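Local coordinates for fiber protein 2 (PDB 2BZV) that probably forms the trimeric spikes at the adenovirus capsid vertices, its receptor-binding knob serving initial attachment to host cells, at residues A36-L40 with T52-K56; N68-L72 with F150-A154; Y146-F150 with F167-E172. One frame throughout, in Å; residues are numbered along the deposited sequence.

From the N terminus, contact 1 comes first: 36-40 pairs with 52-56 to close a short hairpin within the five-stranded sheet. Contact 2 opens at 68-72 and waits 77 residues for its partner 150-154, closing the longest loop of the three within the second sheet. Contact 3 begins on the same strand that completes contact 2, with Phe150 shared, and reaches strand 165-170 of the first sheet and the loop just after it. Contact 1 is thus in series with the other two, while contacts 2 and 3 meet on strand 146-153. Contacts 1 and 2 each pair two neighbouring strands within one sheet; contact 3 spans the core between them, where Ile53 also touches Phe150.

Contact 1 of 3, residues A36-L40 with T52-K56; sequences ANLFL and TITIK
Leu38 and Leu40 close on Ile53 from the neighbouring strand, each with its CD1 methyl. Leu38 CD1 lies 3.8 Å from Ile53 CG1 and just as near Ile53 CD1, and the same methyl also touches Ile55 CB at 4.1 Å. Leu40 CD1 rests 3.9 Å from Ile53 CB, so the isoleucine is held by both leucines, whose side chains run aslant to it. Both leucines carry CG anti to the backbone N (chi1 177° in Leu38), and the next torsion swings CD1 over toward strand 52-56. Behind these side chains, two hydrogen-bonded pairs stitch the antiparallel backbones. Asn37 N gives its proton to Lys56 O at 2.9 Å, and Lys56 N returns one to Asn37 O. In the other pair, Phe39 N reaches Thr54 O at 2.8 Å in a nearly straight bond (171° at the hydrogen), while Thr54 N bonds to Phe39 O. Water 1 sits beside this seam, 2.8 Å from Asn37 OD1 and 3.1 Å from Thr54 O, linking a side chain of one strand to the backbone of the other. At the edge of the Phe39 ring, near its plane, lies Thr54 OG1, which is hydrogen-bonded to Thr164 OG1. Farther out, Ser23 O receives Asn37 ND2, fixing the amide that faces the water. The face bearing Phe39 turns toward the second subunit: Phe39 packs on Ile170 of the second subunit, and Thr52 OG1 bonds to His48 NE2 of that subunit. The leucines and isoleucines face inward across the knob's beta-sandwich, meeting Leu72 and Leu74 of strand 69-76 and Phe150 and Trp152 of strand 146-153; alongside, strand 48-57 pairs with strand 165-170.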
loop_
_atom_site.group_PDB
_atom_site.type_symbol
_atom_site.label_atom_id
_atom_site.label_comp_id
_atom_site.label_asym_id
_atom_site.label_seq_id
_atom_site.Cartn_x
_atom_site.Cartn_y
_atom_site.Cartn_z
ATOM N N ALA A 36 9.652 -18.038 -18.145
ATOM C CA ALA A 36 9.641 -16.932 -17.202
ATOM C C ALA A 36 9.373 -17.408 -15.786
ATOM O O ALA A 36 8.849 -18.507 -15.558
ATOM C CB ALA A 36 8.572 -15.911 -17.608
ATOM N N ASN A 37 9.726 -16.546 -14.832
ATOM C CA ASN A 37 9.364 -16.740 -13.439
ATOM C C ASN A 37 8.396 -15.647 -13.031
ATOM O O ASN A 37 8.716 -14.462 -13.181
ATOM C CB ASN A 37 10.602 -16.709 -12.539
ATOM C CG ASN A 37 10.258 -17.097 -11.116
ATOM O OD1 ASN A 37 9.655 -16.296 -10.391
ATOM N ND2 ASN A 37 10.614 -18.316 -10.716
ATOM N N LEU A 38 7.223 -16.046 -12.542
ATOM C CA LEU A 38 6.241 -15.101 -12.031
ATOM C C LEU A 38 6.148 -15.234 -10.528
ATOM O O LEU A 38 5.852 -16.317 -10.005
ATOM C CB LEU A 38 4.865 -15.373 -12.641
ATOM C CG LEU A 38 3.745 -14.462 -12.097
ATOM C CD1 LEU A 38 3.971 -13.009 -12.504
ATOM C CD2 LEU A 38 2.396 -14.929 -12.580
ATOM N N PHE A 39 6.372 -14.131 -9.835
ATOM C CA PHE A 39 6.144 -14.065 -8.398
ATOM C C PHE A 39 5.051 -13.036 -8.137
ATOM O O PHE A 39 5.276 -11.837 -8.192
ATOM C CB PHE A 39 7.424 -13.696 -7.653
ATOM C CG PHE A 39 7.192 -13.538 -6.179
ATOM C CD1 PHE A 39 6.880 -14.620 -5.392
ATOM C CD2 PHE A 39 7.209 -12.268 -5.608
ATOM C CE1 PHE A 39 6.640 -14.482 -4.017
ATOM C CE2 PHE A 39 6.999 -12.122 -4.246
ATOM C CZ PHE A 39 6.732 -13.234 -3.453
ATOM N N LEU A 40 3.857 -13.545 -7.863
ATOM C CA LEU A 40 2.686 -12.738 -7.496
ATOM C C LEU A 40 2.337 -13.127 -6.075
ATOM O O LEU A 40 2.221 -14.321 -5.776
ATOM C CB LEU A 40 1.531 -13.030 -8.452
ATOM C CG LEU A 40 0.193 -12.398 -8.085
ATOM C CD1 LEU A 40 0.258 -10.872 -8.030
ATOM C CD2 LEU A 40 -0.867 -12.812 -9.086
ATOM N N THR A 52 1.849 -7.762 -4.727
ATOM C CA THR A 52 3.079 -7.422 -5.371
ATOM C C THR A 52 3.365 -8.439 -6.462
ATOM O O THR A 52 3.025 -9.619 -6.369
ATOM C CB THR A 52 4.171 -7.372 -4.361
ATOM O OG1 THR A 52 4.374 -6.988 -3.125
ATOM C CG2 THR A 52 5.800 -8.023 -4.840
ATOM N N ILE A 53 3.899 -7.913 -7.557
ATOM C CA ILE A 53 4.149 -8.757 -8.721
ATOM C C ILE A 53 5.511 -8.451 -9.320
ATOM O O ILE A 53 5.851 -7.294 -9.606
ATOM C CB ILE A 53 3.008 -8.647 -9.768
ATOM C CG1 ILE A 53 3.212 -9.673 -10.889
ATOM C CG2 ILE A 53 2.817 -7.238 -10.312
ATOM C CD1 ILE A 53 1.974 -9.834 -11.783
ATOM N N THR A 54 6.269 -9.517 -9.536
ATOM C CA THR A 54 7.588 -9.479 -10.177
ATOM C C THR A 54 7.622 -10.577 -11.231
ATOM O O THR A 54 7.340 -11.742 -10.915
ATOM C CB THR A 54 8.706 -9.724 -9.153
ATOM O OG1 THR A 54 8.575 -8.778 -8.084
ATOM C CG2 THR A 54 10.075 -9.561 -9.811
ATOM N N ILE A 55 7.961 -10.215 -12.464
ATOM C CA ILE A 55 8.073 -11.196 -13.532
ATOM C C ILE A 55 9.468 -11.068 -14.134
ATOM O O ILE A 55 9.952 -9.955 -14.358
ATOM C CB ILE A 55 6.944 -11.012 -14.577
ATOM C CG1 ILE A 55 7.014 -12.111 -15.634
ATOM C CG2 ILE A 55 6.970 -9.614 -15.185
ATOM C CD1 ILE A 55 5.762 -12.274 -16.472
ATOM N N LYS A 56 10.102 -12.216 -14.361
ATOM C CA LYS A 56 11.462 -12.252 -14.886
ATOM C C LYS A 56 11.521 -13.148 -16.110
ATOM O O LYS A 56 11.171 -14.325 -16.045
ATOM C CB LYS A 56 12.463 -12.768 -13.849
ATOM C CG LYS A 56 13.905 -12.605 -14.316
ATOM C CD LYS A 56 14.926 -13.179 -13.350
ATOM C CE LYS A 56 16.343 -13.000 -13.887
ATOM N NZ LYS A 56 17.391 -13.270 -12.857
HETATM O O HOH W 1 9.820 -13.470 -10.349
#

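Contact 2 of 3, residues N68-L72 with F150-A154; sequences NALSL and FKWSA
Trp152 meets Leu72 with the edge of its indole and Leu70 obliquely, across an antiparallel strand pair in the three-stranded sheet that forms one half of the knob's beta-sandwich. Leu72 CB lies in the plane of the indole, 3.8 Å from Trp152 CZ3. Leu70 CD2 comes in obliquely, 4.0 Å from Trp152 CE3. With CG beside the backbone N (chi1 -61°), chi2 near -95° turns the six-membered ring toward strand 69-72. Farther along, Leu72 and Phe150 lie side by side and point the same way, CD2 of the leucine 4.2 Å from CD2 of the phenylalanine. This inward face is buried: Ile53 and Ile55 of the opposite sheet press on Trp152, and Phe135 of strand 135-139 meets its ring.

The other face, with Ala69, Ser71, Lys151 and Ser153, is much more open to solvent and thinly packed. Here the extended chain of Lys151 runs diagonally past the strand, and its CE touches Ala69 CB at 3.9 Å before the ammonium leads away. Ser153 OG turns to Thr134 N instead.

Four backbone bonds join Leu70 to Trp152 and Leu72 to Phe150; that from Trp152 N to Leu70 O, 2.9 Å long, is almost straight. Where the pairing frays into loop, one more bond survives with poorer geometry: Ala154 N sits 2.9 Å from Asn68 O, 72° out of the carbonyl plane.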
loop_
_atom_site.group_PDB
_atom_site.type_symbol
_atom_site.label_atom_id
_atom_site.label_comp_id
_atom_site.label_asym_id
_atom_site.label_seq_id
_atom_site.Cartn_x
_atom_site.Cartn_y
_atom_site.Cartn_z
ATOM N N ASN A 68 7.288 -4.210 -27.622
ATOM C CA ASN A 68 7.550 -3.216 -26.567
ATOM C C ASN A 68 6.495 -3.234 -25.461
ATOM O O ASN A 68 6.402 -2.288 -24.683
ATOM C CB ASN A 68 7.693 -1.816 -27.154
ATOM C CG ASN A 68 6.388 -1.311 -27.710
ATOM O OD1 ASN A 68 5.425 -2.061 -27.813
ATOM N ND2 ASN A 68 6.344 -0.037 -28.090
ATOM N N ALA A 69 5.706 -4.302 -25.396
ATOM C CA ALA A 69 4.759 -4.486 -24.304
ATOM C C ALA A 69 4.396 -5.951 -24.227
ATOM O O ALA A 69 4.423 -6.670 -25.240
ATOM C CB ALA A 69 3.514 -3.649 -24.523
ATOM N N LEU A 70 4.023 -6.375 -23.026
ATOM C CA LEU A 70 3.693 -7.763 -22.746
ATOM C C LEU A 70 2.568 -7.789 -21.733
ATOM O O LEU A 70 2.578 -6.990 -20.792
ATOM C CB LEU A 70 4.934 -8.405 -22.163
ATOM C CG LEU A 70 5.006 -9.874 -21.844
ATOM C CD1 LEU A 70 6.459 -10.336 -21.971
ATOM C CD2 LEU A 70 4.523 -10.173 -20.432
ATOM N N SER A 71 1.621 -8.701 -21.913
ATOM C CA SER A 71 0.517 -8.846 -20.974
ATOM C C SER A 71 0.480 -10.247 -20.383
ATOM O O SER A 71 0.988 -11.220 -20.968
ATOM C CB SER A 71 -0.824 -8.594 -21.655
ATOM O OG SER A 71 -1.065 -9.659 -22.563
ATOM N N LEU A 72 -0.119 -10.356 -19.214
ATOM C CA LEU A 72 -0.331 -11.633 -18.546
ATOM C C LEU A 72 -1.730 -11.621 -17.971
ATOM O O LEU A 72 -2.050 -10.744 -17.172
ATOM C CB LEU A 72 0.679 -11.824 -17.404
ATOM C CG LEU A 72 0.409 -13.005 -16.454
ATOM C CD1 LEU A 72 0.612 -14.311 -17.201
ATOM C CD2 LEU A 72 1.298 -12.923 -15.206
ATOM N N PHE A 150 -2.494 -8.089 -16.370
ATOM C CA PHE A 150 -1.328 -7.251 -16.116
ATOM C C PHE A 150 -0.705 -6.861 -17.442
ATOM O O PHE A 150 -0.666 -7.671 -18.366
ATOM C CB PHE A 150 -0.304 -8.043 -15.307
ATOM C CG PHE A 150 -0.823 -8.499 -13.975
ATOM C CD1 PHE A 150 -1.006 -7.595 -12.932
ATOM C CD2 PHE A 150 -1.133 -9.841 -13.760
ATOM C CE1 PHE A 150 -1.493 -8.014 -11.695
ATOM C CE2 PHE A 150 -1.616 -10.260 -12.539
ATOM C CZ PHE A 150 -1.796 -9.345 -11.503
ATOM N N LYS A 151 -0.191 -5.643 -17.530
ATOM C CA LYS A 151 0.524 -5.215 -18.726
ATOM C C LYS A 151 1.759 -4.424 -18.311
ATOM O O LYS A 151 1.674 -3.538 -17.452
ATOM C CB LYS A 151 -0.362 -4.349 -19.629
ATOM C CG LYS A 151 0.347 -3.907 -20.926
ATOM C CD LYS A 151 -0.521 -2.930 -21.709
ATOM C CE LYS A 151 0.244 -2.239 -22.829
ATOM N NZ LYS A 151 -0.625 -1.262 -23.554
ATOM N N TRP A 152 2.877 -4.756 -18.953
ATOM C CA TRP A 152 4.128 -4.025 -18.758
ATOM C C TRP A 152 4.643 -3.521 -20.091
ATOM O O TRP A 152 4.521 -4.207 -21.113
ATOM C CB TRP A 152 5.206 -4.943 -18.207
ATOM C CG TRP A 152 4.936 -5.568 -16.881
ATOM C CD1 TRP A 152 5.347 -5.096 -15.670
ATOM C CD2 TRP A 152 4.257 -6.797 -16.623
ATOM N NE1 TRP A 152 4.951 -5.937 -14.666
ATOM C CE2 TRP A 152 4.277 -6.997 -15.225
ATOM C CE3 TRP A 152 3.626 -7.743 -17.429
ATOM C CZ2 TRP A 152 3.689 -8.115 -14.622
ATOM C CZ3 TRP A 152 3.046 -8.849 -16.830
ATOM C CH2 TRP A 152 3.082 -9.026 -15.430
ATOM N N SER A 153 5.284 -2.356 -20.072
ATOM C CA SER A 153 6.102 -2.003 -21.228
ATOM C C SER A 153 7.384 -2.833 -21.224
ATOM O O SER A 153 7.762 -3.441 -20.208
ATOM C CB SER A 153 6.425 -0.511 -21.255
ATOM O OG SER A 153 7.076 -0.125 -20.065
ATOM N N ALA A 154 8.043 -2.870 -22.380
ATOM C CA ALA A 154 9.287 -3.609 -22.555
ATOM C C ALA A 154 10.188 -2.834 -23.495
ATOM O O ALA A 154 9.705 -2.072 -24.333
ATOM C CB ALA A 154 9.038 -4.998 -23.106
#

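Contact 3 of 3, residues Y146-F150 with F167-E172; sequences YAFTF and FCYITE
Glu172 reaches across to Tyr146, where the phenol hydroxyl donates a hydrogen bond to its carboxylate. Taken outward, Glu172 CB is still 4.4 Å from Tyr146 OH. CG comes to 3.4 Å from the same oxygen; the bend at chi2 (65°) then turns CD, at 3.3 Å, and the carboxylate to the hydroxyl. At the tip, Glu172 OE2 lies only 2.5 Å from Tyr146 OH, a short bond made with the lone pair of OE2 that faces away from OE1. OE2 sits at the edge of the tyrosine ring, in its plane, and the carboxylate stands nearly square to that ring. Ser111 OG also bonds to OE2, so this oxygen is gripped by two hydroxyls, which probably favours the charged carboxylate.

The rest of the contact is aromatic. No backbone bond joins the two segments: they lie on the facing sheets of the knob's antiparallel beta-sandwich, and rings from both fill the core between. Phe148 aims its edge at the face of Tyr169 in an offset edge-to-face pair, centroids 5.3 Å apart and planes at 69°. Its CE1 lies over that face, 3.6 Å from Tyr169 CE2, while its CZ comes close to Tyr169 OH, which is itself hydrogen-bonded to Phe107 O. Two residues along each strand, Phe150 repeats the arrangement against Phe167, with planes at 64° and Phe150 CE1 3.7 Å from Phe167 CZ. The CB bonds of Phe167 and Tyr169 already point at the other strand, and each CG sits between the backbone N and the carbonyl carbon. Leu42 of strand 36-45 packs against Phe148, Phe167 and Tyr169. On the reverse side of strand 165-170, Ile170 packs on Phe39 of the third subunit and Cys168 on its Leu50.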
loop_
_atom_site.group_PDB
_atom_site.type_symbol
_atom_site.label_atom_id
_atom_site.label_comp_id
_atom_site.label_asym_id
_atom_site.label_seq_id
_atom_site.Cartn_x
_atom_site.Cartn_y
_atom_site.Cartn_z
ATOM N N TYR A 146 -13.654 -14.256 -12.796
ATOM C CA TYR A 146 -12.838 -13.115 -12.401
ATOM C C TYR A 146 -11.525 -13.153 -13.143
ATOM O O TYR A 146 -11.132 -14.203 -13.679
ATOM C CB TYR A 146 -12.535 -13.205 -10.890
ATOM C CG TYR A 146 -13.804 -13.226 -10.057
ATOM C CD1 TYR A 146 -14.426 -12.046 -9.664
ATOM C CD2 TYR A 146 -14.405 -14.433 -9.685
ATOM C CE1 TYR A 146 -15.594 -12.064 -8.915
ATOM C CE2 TYR A 146 -15.588 -14.456 -8.947
ATOM C CZ TYR A 146 -16.177 -13.267 -8.573
ATOM O OH TYR A 146 -17.343 -13.274 -7.842
ATOM N N ALA A 147 -10.809 -12.033 -13.164
ATOM C CA ALA A 147 -9.501 -12.048 -13.780
ATOM C C ALA A 147 -8.644 -10.890 -13.318
ATOM O O ALA A 147 -9.145 -9.838 -12.891
ATOM C CB ALA A 147 -9.619 -11.992 -15.317
ATOM N N PHE A 148 -7.341 -11.092 -13.441
ATOM C CA PHE A 148 -6.369 -9.999 -13.460
ATOM C C PHE A 148 -5.731 -9.977 -14.838
ATOM O O PHE A 148 -5.335 -11.031 -15.346
ATOM C CB PHE A 148 -5.213 -10.228 -12.489
ATOM C CG PHE A 148 -5.589 -10.396 -11.054
ATOM C CD1 PHE A 148 -5.940 -9.299 -10.290
ATOM C CD2 PHE A 148 -5.522 -11.624 -10.452
ATOM C CE1 PHE A 148 -6.273 -9.433 -8.959
ATOM C CE2 PHE A 148 -5.851 -11.763 -9.113
ATOM C CZ PHE A 148 -6.239 -10.672 -8.377
ATOM N N THR A 149 -5.583 -8.777 -15.412
ATOM C CA THR A 149 -4.816 -8.627 -16.641
ATOM C C THR A 149 -3.731 -7.606 -16.355
ATOM O O THR A 149 -4.018 -6.439 -16.114
ATOM C CB THR A 149 -5.671 -8.187 -17.835
ATOM O OG1 THR A 149 -6.745 -9.134 -17.995
ATOM C CG2 THR A 149 -4.814 -8.115 -19.090
ATOM N N PHE A 150 -2.494 -8.089 -16.370
ATOM C CA PHE A 150 -1.328 -7.251 -16.116
ATOM C C PHE A 150 -0.705 -6.861 -17.442
ATOM O O PHE A 150 -0.666 -7.671 -18.366
ATOM C CB PHE A 150 -0.304 -8.043 -15.307
ATOM C CG PHE A 150 -0.823 -8.499 -13.975
ATOM C CD1 PHE A 150 -1.006 -7.595 -12.932
ATOM C CD2 PHE A 150 -1.133 -9.841 -13.760
ATOM C CE1 PHE A 150 -1.493 -8.014 -11.695
ATOM C CE2 PHE A 150 -1.616 -10.260 -12.539
ATOM C CZ PHE A 150 -1.796 -9.345 -11.503
ATOM N N PHE A 167 0.210 -3.152 -6.001
ATOM C CA PHE A 167 -1.128 -2.685 -6.338
ATOM C C PHE A 167 -2.100 -3.089 -5.233
ATOM O O PHE A 167 -1.772 -3.901 -4.380
ATOM C CB PHE A 167 -1.579 -3.216 -7.710
ATOM C CG PHE A 167 -1.641 -4.733 -7.816
ATOM C CD1 PHE A 167 -2.857 -5.393 -7.713
ATOM C CD2 PHE A 167 -0.488 -5.469 -8.036
ATOM C CE1 PHE A 167 -2.916 -6.779 -7.802
ATOM C CE2 PHE A 167 -0.541 -6.852 -8.128
ATOM C CZ PHE A 167 -1.749 -7.501 -8.012
ATOM N N CYS A 168 -3.286 -2.501 -5.243
ATOM C CA CYS A 168 -4.270 -2.700 -4.182
ATOM C C CYS A 168 -5.664 -2.722 -4.823
ATOM O O CYS A 168 -5.945 -1.805 -5.613
ATOM C CB CYS A 168 -4.163 -1.560 -3.149
ATOM S SG CYS A 168 -5.415 -1.596 -1.864
ATOM N N TYR A 169 -6.527 -3.658 -4.455
ATOM C CA TYR A 169 -7.880 -3.695 -4.994
ATOM C C TYR A 169 -8.861 -4.166 -3.924
ATOM O O TYR A 169 -8.477 -4.674 -2.865
ATOM C CB TYR A 169 -7.941 -4.568 -6.266
ATOM C CG TYR A 169 -7.630 -6.029 -5.986
ATOM C CD1 TYR A 169 -8.644 -6.936 -5.694
ATOM C CD2 TYR A 169 -6.313 -6.496 -6.009
ATOM C CE1 TYR A 169 -8.355 -8.280 -5.430
ATOM C CE2 TYR A 169 -6.014 -7.830 -5.742
ATOM C CZ TYR A 169 -7.045 -8.714 -5.446
ATOM O OH TYR A 169 -6.720 -10.028 -5.166
ATOM N N ILE A 170 -10.147 -3.955 -4.220
ATOM C CA ILE A 170 -11.256 -4.345 -3.372
ATOM C C ILE A 170 -11.722 -5.752 -3.741
ATOM O O ILE A 170 -11.888 -6.059 -4.931
ATOM C CB ILE A 170 -12.438 -3.380 -3.558
ATOM C CG1 ILE A 170 -12.010 -1.916 -3.383
ATOM C CG2 ILE A 170 -13.599 -3.762 -2.641
ATOM C CD1 ILE A 170 -11.651 -1.565 -1.979
ATOM N N THR A 171 -11.930 -6.589 -2.732
ATOM C CA THR A 171 -12.275 -7.982 -2.975
ATOM C C THR A 171 -13.767 -8.243 -2.945
ATOM O O THR A 171 -14.558 -7.486 -2.378
ATOM C CB THR A 171 -11.637 -8.932 -1.933
ATOM O OG1 THR A 171 -12.269 -8.756 -0.662
ATOM C CG2 THR A 171 -10.144 -8.692 -1.823
ATOM N N GLU A 172 -14.129 -9.354 -3.556
ATOM C CA GLU A 172 -15.449 -9.930 -3.464
ATOM C C GLU A 172 -15.696 -10.378 -2.027
ATOM O O GLU A 172 -14.751 -10.754 -1.323
ATOM C CB GLU A 172 -15.494 -11.117 -4.445
ATOM C CG GLU A 172 -16.800 -11.571 -4.990
ATOM C CD GLU A 172 -17.522 -10.586 -5.890
ATOM O OE1 GLU A 172 -17.638 -9.385 -5.586
ATOM O OE2 GLU A 172 -18.006 -11.030 -6.937
#